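Local structure of 'Carboxyl esterase 2 (Tuber melanosporum Mel28, 5MIF) at residues Q162-V167 and L201-R206. The protein is an alpha/beta-hydrolase-fold carboxylesterase that probably hydrolyses carboxylic ester bonds, resembling archaeal enzymes of the same family. Numbering follows the deposited sequence.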
loop_
_atom_site.group_PDB
_atom_site.type_symbol
_atom_site.label_atom_id
_atom_site.label_comp_id
_atom_site.label_asym_id
_atom_site.label_seq_id
_atom_site.Cartn_x
_atom_site.Cartn_y
_atom_site.Cartn_z
ATOM N N GLN A 162 23.448 -4.487 -19.929
ATOM C CA GLN A 162 22.482 -4.485 -21.023
ATOM C C GLN A 162 21.350 -3.517 -20.691
ATOM O O GLN A 162 20.975 -2.681 -21.512
ATOM C CB GLN A 162 21.902 -5.883 -21.262
ATOM C CG GLN A 162 22.826 -6.846 -22.003
ATOM C CD GLN A 162 22.145 -8.164 -22.313
ATOM O OE1 GLN A 162 21.501 -8.758 -21.448
ATOM N NE2 GLN A 162 22.251 -8.608 -23.564
ATOM N N CYS A 163 20.817 -3.647 -19.476
ATOM C CA CYS A 163 19.719 -2.801 -19.010
ATOM C C CYS A 163 20.154 -1.348 -18.973
ATOM O O CYS A 163 19.428 -0.464 -19.425
ATOM C CB CYS A 163 19.251 -3.244 -17.634
ATOM S SG CYS A 163 18.403 -4.811 -17.658
ATOM N N TYR A 164 21.344 -1.106 -18.437
ATOM C CA TYR A 164 21.882 0.244 -18.417
ATOM C C TYR A 164 22.009 0.788 -19.837
ATOM O O TYR A 164 21.568 1.907 -20.106
ATOM C CB TYR A 164 23.226 0.300 -17.692
ATOM C CG TYR A 164 23.822 1.683 -17.717
ATOM C CD1 TYR A 164 23.403 2.649 -16.821
ATOM C CD2 TYR A 164 24.776 2.033 -18.665
ATOM C CE1 TYR A 164 23.933 3.921 -16.847
ATOM C CE2 TYR A 164 25.312 3.297 -18.706
ATOM C CZ TYR A 164 24.887 4.244 -17.796
ATOM O OH TYR A 164 25.420 5.518 -17.836
ATOM N N ALA A 165 22.582 0.001 -20.753
ATOM C CA ALA A 165 22.803 0.478 -22.123
ATOM C C ALA A 165 21.493 0.754 -22.880
ATOM O O ALA A 165 21.406 1.705 -23.669
ATOM C CB ALA A 165 23.664 -0.538 -22.916
ATOM N N ALA A 166 20.479 -0.069 -22.632
ATOM C CA ALA A 166 19.168 0.134 -23.242
ATOM C C ALA A 166 18.550 1.451 -22.769
ATOM O O ALA A 166 17.937 2.181 -23.553
ATOM C CB ALA A 166 18.241 -1.032 -22.926
ATOM N N VAL A 167 18.708 1.758 -21.486
ATOM C CA VAL A 167 18.193 3.021 -20.967
ATOM C C VAL A 167 18.895 4.206 -21.632
ATOM O O VAL A 167 18.237 5.184 -22.017
ATOM C CB VAL A 167 18.319 3.098 -19.433
ATOM C CG1 VAL A 167 18.033 4.521 -18.929
ATOM C CG2 VAL A 167 17.365 2.100 -18.800
ATOM N N LEU A 201 22.094 2.963 -9.706
ATOM C CA LEU A 201 23.420 3.151 -9.135
ATOM C C LEU A 201 24.468 3.440 -10.219
ATOM O O LEU A 201 25.313 4.315 -10.056
ATOM C CB LEU A 201 23.817 1.923 -8.308
ATOM C CG LEU A 201 25.210 1.921 -7.676
ATOM C CD1 LEU A 201 25.360 3.085 -6.720
ATOM C CD2 LEU A 201 25.456 0.603 -6.957
ATOM N N LEU A 202 24.394 2.716 -11.333
ATOM C CA LEU A 202 25.310 2.932 -12.444
ATOM C C LEU A 202 25.099 4.333 -13.037
ATOM O O LEU A 202 26.049 4.978 -13.479
ATOM C CB LEU A 202 25.131 1.835 -13.518
ATOM C CG LEU A 202 25.602 0.402 -13.195
ATOM C CD1 LEU A 202 25.132 -0.621 -14.238
ATOM C CD2 LEU A 202 27.130 0.332 -13.040
ATOM N N SER A 203 23.856 4.803 -13.070
ATOM C CA SER A 203 23.592 6.157 -13.561
ATOM C C SER A 203 24.260 7.200 -12.660
ATOM O O SER A 203 24.793 8.207 -13.137
ATOM C CB SER A 203 22.095 6.423 -13.643
ATOM O OG SER A 203 21.465 5.443 -14.435
ATOM N N ILE A 204 24.228 6.948 -11.354
ATOM C CA ILE A 204 24.849 7.845 -10.389
ATOM C C ILE A 204 26.369 7.849 -10.585
ATOM O O ILE A 204 26.974 8.906 -10.723
ATOM C CB ILE A 204 24.470 7.445 -8.954
ATOM C CG1 ILE A 204 23.005 7.828 -8.694
ATOM C CG2 ILE A 204 25.385 8.124 -7.945
ATOM C CD1 ILE A 204 22.344 7.073 -7.569
ATOM N N LYS A 205 26.968 6.664 -10.669
ATOM C CA LYS A 205 28.407 6.541 -10.931
ATOM C C LYS A 205 28.889 7.182 -12.231
ATOM O O LYS A 205 30.020 7.674 -12.296
ATOM C CB LYS A 205 28.813 5.068 -10.949
ATOM C CG LYS A 205 28.732 4.411 -9.597
ATOM C CD LYS A 205 29.113 2.931 -9.651
ATOM C CE LYS A 205 29.142 2.378 -8.244
ATOM N NZ LYS A 205 30.304 1.499 -7.958
ATOM N N ARG A 206 28.058 7.163 -13.272
ATOM C CA ARG A 206 28.498 7.605 -14.590
ATOM C C ARG A 206 27.919 8.964 -14.954
ATOM O O ARG A 206 28.181 9.495 -16.031
ATOM C CB ARG A 206 28.113 6.543 -15.636
ATOM C CG ARG A 206 28.811 5.186 -15.388
ATOM C CD ARG A 206 28.199 4.017 -16.171
ATOM N NE ARG A 206 28.887 2.768 -15.854
ATOM C CZ ARG A 206 28.537 1.561 -16.295
ATOM N NH1 ARG A 206 27.472 1.411 -17.076
ATOM N NH2 ARG A 206 29.252 0.500 -15.941
#
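Over one face of the Y164 ring sits the guanidinium group of R206, while the hydroxyl of S203 lies at the ring's edge, with OG 3.8 Å from CE1 of Y164; that OG is hydrogen-bonded to the carbonyl O of V199, one turn back in its own helix, and merely packs against the ring. The two flat groups stand almost at right angles, 83° apart, and it is the guanidinium that presents its edge: NH1 of R206, lying over the ring toward its rim, is 3.2 Å from CD2 of Y164. This is a cation-pi contact, R206 CZ standing 4.7 Å from the centroid of the Y164 ring. One face of the guanidinium is in turn lined by CD2 of L202, and CB of that leucine touches the ring at 3.8 Å from CD1 of Y164. With CG anti to the backbone N (chi1 178°), Y164 reaches straight across to the other helix, where its hydroxyl passes CB and CD of R206 to hydrogen-bond T208. R206 also forms a salt bridge through NH2 with E161, which probably helps hold the cation over the ring. Replacing Y164 by alanine would probably open a gap beside L202, take the aromatic face from R206 and leave T208 without its hydroxyl partner. The ring thus bridges helices 158-173 and 191-206 of the alpha/beta hydrolase fold; segments 162-167 and 201-206 cross at -65°, their axes approaching to 10.9 Å. Helix 158-173 in turn packs on the sheet, C163 and A166 against strand 142-147 and V167 against F115 of strand 109-115.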